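PDB 3TQC: pantothenate kinase, which catalyses the ATP-dependent phosphorylation of pantothenate to 4'-phosphopantothenate, the first step of coenzyme A biosynthesis. Local coordinates for residues I240-I245 with A278-N283; N20-W24 with K53-I58. All blocks are in the same frame, centred on the assembly; numbering follows the deposited sequence.

Interaction 1: I240-I245 with A278-N283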
ATOM      1  N   ILE B 240       6.195   3.604 -26.583  1.00 26.58           N
ATOM      2  CA  ILE B 240       7.352   3.177 -25.792  1.00 25.99           C
ATOM      3  C   ILE B 240       8.294   2.352 -26.673  1.00 27.81           C
ATOM      4  O   ILE B 240       9.505   2.550 -26.638  1.00 28.22           O
ATOM      5  CB  ILE B 240       6.964   2.358 -24.547  1.00 25.12           C
ATOM      6  CG1 ILE B 240       5.926   3.102 -23.691  1.00 24.76           C
ATOM      7  CG2 ILE B 240       8.203   2.093 -23.672  1.00 22.98           C
ATOM      8  CD1 ILE B 240       5.252   2.240 -22.675  1.00 24.16           C
ATOM      9  N   GLN B 241       7.719   1.452 -27.472  1.00 29.14           N
ATOM     10  CA  GLN B 241       8.462   0.664 -28.442  1.00 31.11           C
ATOM     11  C   GLN B 241       9.414   1.562 -29.215  1.00 31.53           C
ATOM     12  O   GLN B 241      10.609   1.292 -29.266  1.00 31.82           O
ATOM     13  CB  GLN B 241       7.500  -0.047 -29.403  1.00 32.41           C
ATOM     14  CG  GLN B 241       8.159  -0.810 -30.544  1.00 35.28           C
ATOM     15  CD  GLN B 241       7.162  -1.607 -31.379  1.00 36.47           C
ATOM     16  OE1 GLN B 241       6.216  -2.206 -30.854  1.00 37.73           O
ATOM     17  NE2 GLN B 241       7.362  -1.604 -32.674  1.00 38.22           N
ATOM     18  N   LYS B 242       8.887   2.641 -29.789  1.00 31.54           N
ATOM     19  CA  LYS B 242       9.723   3.574 -30.534  1.00 32.17           C
ATOM     20  C   LYS B 242      10.807   4.194 -29.652  1.00 30.82           C
ATOM     21  O   LYS B 242      11.953   4.315 -30.073  1.00 31.23           O
ATOM     22  CB  LYS B 242       8.893   4.674 -31.193  1.00 32.75           C
ATOM     23  CG  LYS B 242       9.748   5.636 -32.016  1.00 34.88           C
ATOM     24  CD  LYS B 242       8.938   6.381 -33.075  1.00 36.92           C
ATOM     25  CE  LYS B 242       9.617   7.690 -33.441  1.00 37.75           C
ATOM     26  NZ  LYS B 242      11.056   7.488 -33.756  1.00 38.84           N
ATOM     27  N   TRP B 243      10.464   4.568 -28.421  1.00 28.93           N
ATOM     28  CA  TRP B 243      11.469   5.167 -27.557  1.00 28.00           C
ATOM     29  C   TRP B 243      12.535   4.147 -27.247  1.00 28.21           C
ATOM     30  O   TRP B 243      13.723   4.458 -27.166  1.00 28.12           O
ATOM     31  CB  TRP B 243      10.869   5.649 -26.253  1.00 26.48           C
ATOM     32  CG  TRP B 243       9.880   6.748 -26.402  1.00 26.61           C
ATOM     33  CD1 TRP B 243       9.781   7.631 -27.431  1.00 26.78           C
ATOM     34  CD2 TRP B 243       8.862   7.107 -25.458  1.00 24.81           C
ATOM     35  NE1 TRP B 243       8.755   8.503 -27.195  1.00 27.25           N
ATOM     36  CE2 TRP B 243       8.174   8.201 -25.991  1.00 25.31           C
ATOM     37  CE3 TRP B 243       8.457   6.588 -24.220  1.00 24.09           C
ATOM     38  CZ2 TRP B 243       7.104   8.801 -25.333  1.00 25.27           C
ATOM     39  CZ3 TRP B 243       7.393   7.174 -23.567  1.00 23.35           C
ATOM     40  CH2 TRP B 243       6.725   8.277 -24.124  1.00 23.44           C
ATOM     41  N   TYR B 244      12.095   2.916 -27.047  1.00 28.45           N
ATOM     42  CA  TYR B 244      13.013   1.833 -26.785  1.00 28.78           C
ATOM     43  C   TYR B 244      13.923   1.617 -27.991  1.00 30.60           C
ATOM     44  O   TYR B 244      15.140   1.594 -27.847  1.00 30.81           O
ATOM     45  CB  TYR B 244      12.261   0.552 -26.439  1.00 28.16           C
ATOM     46  CG  TYR B 244      13.212  -0.567 -26.209  1.00 29.83           C
ATOM     47  CD1 TYR B 244      13.781  -0.767 -24.964  1.00 29.57           C
ATOM     48  CD2 TYR B 244      13.575  -1.414 -27.245  1.00 31.36           C
ATOM     49  CE1 TYR B 244      14.683  -1.786 -24.756  1.00 31.06           C
ATOM     50  CE2 TYR B 244      14.468  -2.430 -27.042  1.00 33.49           C
ATOM     51  CZ  TYR B 244      15.025  -2.610 -25.799  1.00 32.87           C
ATOM     52  OH  TYR B 244      15.926  -3.626 -25.596  1.00 34.88           O
ATOM     53  N   ILE B 245      13.338   1.478 -29.177  1.00 31.94           N
ATOM     54  CA  ILE B 245      14.132   1.203 -30.364  1.00 34.21           C
ATOM     55  C   ILE B 245      15.108   2.338 -30.634  1.00 35.18           C
ATOM     56  O   ILE B 245      16.256   2.093 -30.971  1.00 37.06           O
ATOM     57  CB  ILE B 245      13.260   0.896 -31.608  1.00 35.45           C
ATOM     58  CG1 ILE B 245      12.543  -0.448 -31.427  1.00 34.96           C
ATOM     59  CG2 ILE B 245      14.109   0.840 -32.872  1.00 35.98           C
ATOM     60  CD1 ILE B 245      11.382  -0.651 -32.383  1.00 35.38           C
ATOM     61  N   ALA B 278      15.973  -4.884 -32.031  1.00 39.62           N
ATOM     62  CA  ALA B 278      15.390  -4.082 -30.952  1.00 37.49           C
ATOM     63  C   ALA B 278      13.879  -4.250 -30.886  1.00 36.82           C
ATOM     64  O   ALA B 278      13.298  -4.310 -29.805  1.00 35.00           O
ATOM     65  CB  ALA B 278      15.733  -2.616 -31.142  1.00 36.83           C
ATOM     66  N   LYS B 279      13.250  -4.298 -32.051  1.00 38.27           N
ATOM     67  CA  LYS B 279      11.814  -4.513 -32.147  1.00 38.56           C
ATOM     68  C   LYS B 279      11.458  -5.871 -31.553  1.00 38.77           C
ATOM     69  O   LYS B 279      10.470  -5.996 -30.817  1.00 37.39           O
ATOM     70  CB  LYS B 279      11.377  -4.434 -33.609  1.00 40.43           C
ATOM     71  CG  LYS B 279       9.883  -4.485 -33.852  1.00 41.34           C
ATOM     72  CD  LYS B 279       9.607  -4.332 -35.343  1.00 45.14           C
ATOM     73  CE  LYS B 279       8.137  -4.483 -35.661  1.00 47.19           C
ATOM     74  NZ  LYS B 279       7.325  -3.569 -34.810  1.00 47.24           N
ATOM     75  N   HIS B 280      12.283  -6.873 -31.874  1.00 40.21           N
ATOM     76  CA  HIS B 280      12.103  -8.236 -31.390  1.00 40.79           C
ATOM     77  C   HIS B 280      12.185  -8.296 -29.873  1.00 38.52           C
ATOM     78  O   HIS B 280      11.305  -8.864 -29.230  1.00 38.15           O
ATOM     79  CB  HIS B 280      13.157  -9.169 -31.996  1.00 43.01           C
ATOM     80  CG  HIS B 280      13.325 -10.447 -31.241  1.00 45.13           C
ATOM     81  ND1 HIS B 280      12.553 -11.561 -31.488  1.00 47.97           N
ATOM     82  CD2 HIS B 280      14.154 -10.780 -30.223  1.00 46.57           C
ATOM     83  CE1 HIS B 280      12.911 -12.531 -30.665  1.00 49.33           C
ATOM     84  NE2 HIS B 280      13.877 -12.082 -29.885  1.00 48.88           N
ATOM     85  N   VAL B 281      13.250  -7.721 -29.317  1.00 37.16           N
ATOM     86  CA  VAL B 281      13.471  -7.729 -27.869  1.00 35.36           C
ATOM     87  C   VAL B 281      12.292  -7.066 -27.150  1.00 33.98           C
ATOM     88  O   VAL B 281      11.755  -7.612 -26.178  1.00 33.29           O
ATOM     89  CB  VAL B 281      14.793  -7.030 -27.493  1.00 34.67           C
ATOM     90  CG1 VAL B 281      14.852  -6.723 -25.999  1.00 32.62           C
ATOM     91  CG2 VAL B 281      15.981  -7.880 -27.909  1.00 36.39           C
ATOM     92  N   TRP B 282      11.893  -5.895 -27.640  1.00 33.29           N
ATOM     93  CA  TRP B 282      10.694  -5.226 -27.149  1.00 32.16           C
ATOM     94  C   TRP B 282       9.472  -6.150 -27.190  1.00 32.95           C
ATOM     95  O   TRP B 282       8.810  -6.354 -26.180  1.00 31.25           O
ATOM     96  CB  TRP B 282      10.397  -3.971 -27.966  1.00 31.83           C
ATOM     97  CG  TRP B 282       9.088  -3.406 -27.619  1.00 31.13           C
ATOM     98  CD1 TRP B 282       7.926  -3.549 -28.312  1.00 30.60           C
ATOM     99  CD2 TRP B 282       8.776  -2.632 -26.449  1.00 28.51           C
ATOM    100  NE1 TRP B 282       6.910  -2.910 -27.652  1.00 30.63           N
ATOM    101  CE2 TRP B 282       7.403  -2.335 -26.505  1.00 28.27           C
ATOM    102  CE3 TRP B 282       9.527  -2.160 -25.366  1.00 28.11           C
ATOM    103  CZ2 TRP B 282       6.755  -1.574 -25.518  1.00 27.10           C
ATOM    104  CZ3 TRP B 282       8.870  -1.408 -24.364  1.00 26.98           C
ATOM    105  CH2 TRP B 282       7.502  -1.133 -24.457  1.00 25.54           C
ATOM    106  N   ASN B 283       9.202  -6.724 -28.361  1.00 35.17           N
ATOM    107  CA  ASN B 283       7.994  -7.503 -28.549  1.00 36.43           C
ATOM    108  C   ASN B 283       7.967  -8.770 -27.713  1.00 37.07           C
ATOM    109  O   ASN B 283       6.928  -9.110 -27.159  1.00 37.06           O
ATOM    110  CB  ASN B 283       7.783  -7.848 -30.023  1.00 38.71           C
ATOM    111  CG  ASN B 283       7.062  -6.748 -30.794  1.00 38.90           C
ATOM    112  OD1 ASN B 283       6.199  -6.053 -30.264  1.00 37.39           O
ATOM    113  ND2 ASN B 283       7.394  -6.618 -32.070  1.00 42.12           N
TER

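Interaction 2: N20-W24 with K53-I58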
ATOM      1  N   ASN B  20      -5.588  17.712 -17.578  1.00 25.96           N
ATOM      2  CA  ASN B  20      -4.893  17.850 -18.851  1.00 27.20           C
ATOM      3  C   ASN B  20      -3.767  18.876 -18.636  1.00 28.20           C
ATOM      4  O   ASN B  20      -3.575  19.387 -17.528  1.00 27.69           O
ATOM      5  CB  ASN B  20      -5.845  18.271 -19.966  1.00 28.45           C
ATOM      6  CG  ASN B  20      -6.461  19.644 -19.733  1.00 29.57           C
ATOM      7  OD1 ASN B  20      -5.914  20.473 -19.003  1.00 27.53           O
ATOM      8  ND2 ASN B  20      -7.609  19.881 -20.354  1.00 31.05           N
ATOM      9  N   ARG B  21      -3.031  19.187 -19.686  1.00 30.08           N
ATOM     10  CA  ARG B  21      -1.901  20.089 -19.553  1.00 31.36           C
ATOM     11  C   ARG B  21      -2.301  21.492 -19.076  1.00 32.89           C
ATOM     12  O   ARG B  21      -1.625  22.072 -18.228  1.00 32.35           O
ATOM     13  CB  ARG B  21      -1.130  20.182 -20.869  1.00 32.28           C
ATOM     14  CG  ARG B  21       0.344  20.027 -20.632  1.00 33.30           C
ATOM     15  CD  ARG B  21       1.125  20.389 -21.843  1.00 36.50           C
ATOM     16  NE  ARG B  21       2.392  21.003 -21.459  1.00 37.73           N
ATOM     17  CZ  ARG B  21       3.505  20.350 -21.150  1.00 35.86           C
ATOM     18  NH1 ARG B  21       3.553  19.019 -21.163  1.00 33.29           N
ATOM     19  NH2 ARG B  21       4.589  21.051 -20.836  1.00 37.60           N
ATOM     20  N   GLN B  22      -3.388  22.032 -19.620  1.00 35.03           N
ATOM     21  CA  GLN B  22      -3.886  23.350 -19.188  1.00 37.10           C
ATOM     22  C   GLN B  22      -4.177  23.321 -17.692  1.00 36.19           C
ATOM     23  O   GLN B  22      -3.779  24.221 -16.942  1.00 36.84           O
ATOM     24  CB  GLN B  22      -5.149  23.759 -19.968  1.00 38.86           C
ATOM     25  CG  GLN B  22      -5.543  25.240 -19.857  1.00 42.63           C
ATOM     26  CD  GLN B  22      -6.301  25.609 -18.563  1.00 46.52           C
ATOM     27  OE1 GLN B  22      -7.118  24.828 -18.039  1.00 48.26           O
ATOM     28  NE2 GLN B  22      -6.039  26.812 -18.053  1.00 47.16           N
ATOM     29  N   GLN B  23      -4.868  22.281 -17.257  1.00 35.42           N
ATOM     30  CA  GLN B  23      -5.295  22.203 -15.868  1.00 34.90           C
ATOM     31  C   GLN B  23      -4.085  22.103 -14.953  1.00 34.26           C
ATOM     32  O   GLN B  23      -4.028  22.764 -13.929  1.00 33.92           O
ATOM     33  CB  GLN B  23      -6.247  21.026 -15.670  1.00 34.06           C
ATOM     34  CG  GLN B  23      -7.686  21.363 -15.995  1.00 34.41           C
ATOM     35  CD  GLN B  23      -8.502  20.152 -16.401  1.00 33.34           C
ATOM     36  OE1 GLN B  23      -7.973  19.049 -16.548  1.00 30.10           O
ATOM     37  NE2 GLN B  23      -9.801  20.360 -16.605  1.00 32.90           N
ATOM     38  N   TRP B  24      -3.105  21.298 -15.346  1.00 34.21           N
ATOM     39  CA  TRP B  24      -1.873  21.175 -14.573  1.00 34.01           C
ATOM     40  C   TRP B  24      -1.141  22.516 -14.438  1.00 35.87           C
ATOM     41  O   TRP B  24      -0.550  22.792 -13.389  1.00 35.52           O
ATOM     42  CB  TRP B  24      -0.946  20.128 -15.195  1.00 33.02           C
ATOM     43  CG  TRP B  24       0.216  19.822 -14.330  1.00 31.54           C
ATOM     44  CD1 TRP B  24       1.501  20.234 -14.508  1.00 30.64           C
ATOM     45  CD2 TRP B  24       0.198  19.070 -13.110  1.00 29.78           C
ATOM     46  NE1 TRP B  24       2.287  19.763 -13.487  1.00 30.86           N
ATOM     47  CE2 TRP B  24       1.506  19.063 -12.607  1.00 28.97           C
ATOM     48  CE3 TRP B  24      -0.805  18.423 -12.388  1.00 29.42           C
ATOM     49  CZ2 TRP B  24       1.843  18.423 -11.428  1.00 28.63           C
ATOM     50  CZ3 TRP B  24      -0.469  17.777 -11.224  1.00 28.55           C
ATOM     51  CH2 TRP B  24       0.843  17.778 -10.752  1.00 28.22           C
ATOM     52  N   LYS B  53      10.917  23.937 -21.106  1.00 29.15           N
ATOM     53  CA  LYS B  53       9.476  24.098 -21.082  1.00 29.47           C
ATOM     54  C   LYS B  53       8.838  23.037 -20.223  1.00 27.56           C
ATOM     55  O   LYS B  53       8.105  23.348 -19.278  1.00 26.85           O
ATOM     56  CB  LYS B  53       8.922  24.018 -22.506  1.00 30.63           C
ATOM     57  CG  LYS B  53       7.453  24.296 -22.611  1.00 31.71           C
ATOM     58  CD  LYS B  53       6.986  24.292 -24.065  1.00 32.94           C
ATOM     59  CE  LYS B  53       5.500  24.529 -24.126  1.00 32.75           C
ATOM     60  NZ  LYS B  53       5.181  25.870 -23.588  1.00 33.41           N
ATOM     61  N   GLU B  54       9.148  21.788 -20.545  1.00 26.75           N
ATOM     62  CA  GLU B  54       8.548  20.637 -19.882  1.00 25.66           C
ATOM     63  C   GLU B  54       8.938  20.581 -18.408  1.00 24.55           C
ATOM     64  O   GLU B  54       8.095  20.282 -17.560  1.00 23.35           O
ATOM     65  CB  GLU B  54       8.960  19.347 -20.613  1.00 25.60           C
ATOM     66  CG  GLU B  54       8.343  18.070 -20.097  1.00 25.50           C
ATOM     67  CD  GLU B  54       6.872  17.879 -20.465  1.00 25.38           C
ATOM     68  OE1 GLU B  54       6.288  18.722 -21.158  1.00 25.96           O
ATOM     69  OE2 GLU B  54       6.302  16.868 -20.024  1.00 25.60           O
ATOM     70  N   VAL B  55      10.200  20.883 -18.105  1.00 24.98           N
ATOM     71  CA  VAL B  55      10.660  20.954 -16.722  1.00 24.46           C
ATOM     72  C   VAL B  55       9.925  22.050 -15.973  1.00 25.18           C
ATOM     73  O   VAL B  55       9.472  21.842 -14.840  1.00 24.49           O
ATOM     74  CB  VAL B  55      12.166  21.288 -16.610  1.00 25.73           C
ATOM     75  CG1 VAL B  55      12.531  21.535 -15.152  1.00 25.94           C
ATOM     76  CG2 VAL B  55      13.020  20.182 -17.183  1.00 24.70           C
ATOM     77  N   THR B  56       9.816  23.224 -16.590  1.00 26.51           N
ATOM     78  CA  THR B  56       9.192  24.343 -15.929  1.00 27.75           C
ATOM     79  C   THR B  56       7.695  24.096 -15.711  1.00 27.46           C
ATOM     80  O   THR B  56       7.177  24.372 -14.640  1.00 27.38           O
ATOM     81  CB  THR B  56       9.380  25.663 -16.699  1.00 29.66           C
ATOM     82  OG1 THR B  56      10.775  25.916 -16.892  1.00 31.03           O
ATOM     83  CG2 THR B  56       8.773  26.816 -15.916  1.00 30.52           C
ATOM     84  N   GLU B  57       7.020  23.568 -16.729  1.00 27.57           N
ATOM     85  CA  GLU B  57       5.567  23.498 -16.734  1.00 27.31           C
ATOM     86  C   GLU B  57       5.059  22.260 -16.004  1.00 25.57           C
ATOM     87  O   GLU B  57       4.032  22.332 -15.355  1.00 25.70           O
ATOM     88  CB  GLU B  57       5.012  23.541 -18.167  1.00 28.09           C
ATOM     89  CG  GLU B  57       5.077  24.917 -18.846  1.00 30.52           C
ATOM     90  CD  GLU B  57       4.567  24.888 -20.300  1.00 33.02           C
ATOM     91  OE1 GLU B  57       4.049  23.829 -20.735  1.00 34.94           O
ATOM     92  OE2 GLU B  57       4.684  25.909 -21.008  1.00 31.41           O
ATOM     93  N   ILE B  58       5.779  21.148 -16.076  1.00 24.24           N
ATOM     94  CA  ILE B  58       5.316  19.904 -15.465  1.00 23.03           C
ATOM     95  C   ILE B  58       6.101  19.527 -14.215  1.00 22.28           C
ATOM     96  O   ILE B  58       5.532  19.420 -13.134  1.00 22.34           O
ATOM     97  CB  ILE B  58       5.378  18.733 -16.457  1.00 22.72           C
ATOM     98  CG1 ILE B  58       4.570  19.042 -17.723  1.00 24.04           C
ATOM     99  CG2 ILE B  58       4.832  17.473 -15.815  1.00 21.58           C
ATOM    100  CD1 ILE B  58       3.076  19.068 -17.486  1.00 23.73           C
TER

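Interaction 1: I240-I245 with A278-N283
The carbonyl oxygen of A278 is met by two groups: its own helix supplies the routine bond from W282 N at 3.0 Å, and Y244 of the facing helix brings up its ring edge, with CE2 3.5 Å from A278 O and the oxygen near the ring plane. Between 240-245 and 278-283, 479 Å² of surface is buried, mainly through side-chain contacts. The segment axes approach to 9.5 Å, with 132° between their N-to-C directions, so the helices run roughly antiparallel but splayed.

W282 fills much of the gap. With CG anti to the backbone N (chi1 171°), its indole reaches out to the opposite helix, where the backbone at I240 and Q241 lies across one face. Q241 CB sits 3.6 Å from the centroid of the five-membered ring, a CH-pi contact, and Q241 CA stands over the middle of the indole. At the far end of the ring system, I240 CG2 comes within 3.4 Å of W282 CH2, a tight fit. Y244 CB packs 4.0 Å from W282 CE3, and the Y244 side chain crosses that of V281 at about a right angle. Farther along, I245 CG1 rests 3.9 Å from A278 CB, and its CD1 touches the start of the K279 side chain.

I240 and W282 also touch S100, and Y244 touches A102. S100 and A102 belong to the ADP pocket, so the helix pair backs onto the phosphate-binding P-loop of a kinase of the P-loop NTPase clan.

Interaction 2: N20-W24 with K53-I58
R21 reaches from the short helix 21-25 to two glutamates on helix 52-84, and these salt bridges form the first kind of interaction. E54 OE1 takes both terminal nitrogens end-on, R21 NH1 at 2.8 Å and R21 NH2 at 2.9 Å. The chain of E54 bends at chi2 (74°), which brings its carboxylate back to the guanidinium edge. E57 OE1 receives the straighter bond, R21 NH2 at 2.8 Å and 166°, lying in the guanidinium plane but on the anti side of the carboxylate; a weak bond from R21 NE joins it. The other oxygen, E57 OE2, pairs with K53 NZ at 2.6 Å, so the network holds two acids and two bases.

The one hydrogen bond across the contact outside this network runs from W24 NE1 to I58 O, 3.3 Å and 159°. It lies in the carbonyl plane, on a lone pair, and close to the indole plane.

Apolar contact falls mostly to I58. Its CD1 is 3.6 Å from W24 CD1 and also lies above one face of the R21 guanidinium, toward its rim, so one methyl serves both neighbours. W24 additionally packs on L84 of the second subunit.

Within 20-24, a capping box starts the helix: N20 OD1 accepts from Q23 N, and Q23 OE1 from N20 N.

R21 NH1 and E54 OE2 bond further to the backbone O and N of I313. The bonds to E54, E57 and I313 O fix the rotation of the guanidinium, and the nearby positive charge of R21 probably favours ionised E54, which is buried.

Overall arrangement
Both contacts are partly buried, neither wholly core nor surface: 3 of 9 touching residues are buried in interaction 1 and 3 of 6 in interaction 2. They join different elements, helices 237-253 and 271-294 in the first, helices 21-25 and 52-84 in the second, with centres 27 Å apart. Interaction 1 relies on ring and methyl packing beside the P-loop; interaction 2 buries less surface, 298 against 479 Å², but carries a charged network where helix 21-25 meets helix 52-84 and strand 313-319. Each approaches the nucleotide, with Y244 about 7 Å and E54 about 5 Å from ADP by nearest side-chain atoms. Of the two, interaction 2 also reaches the second subunit.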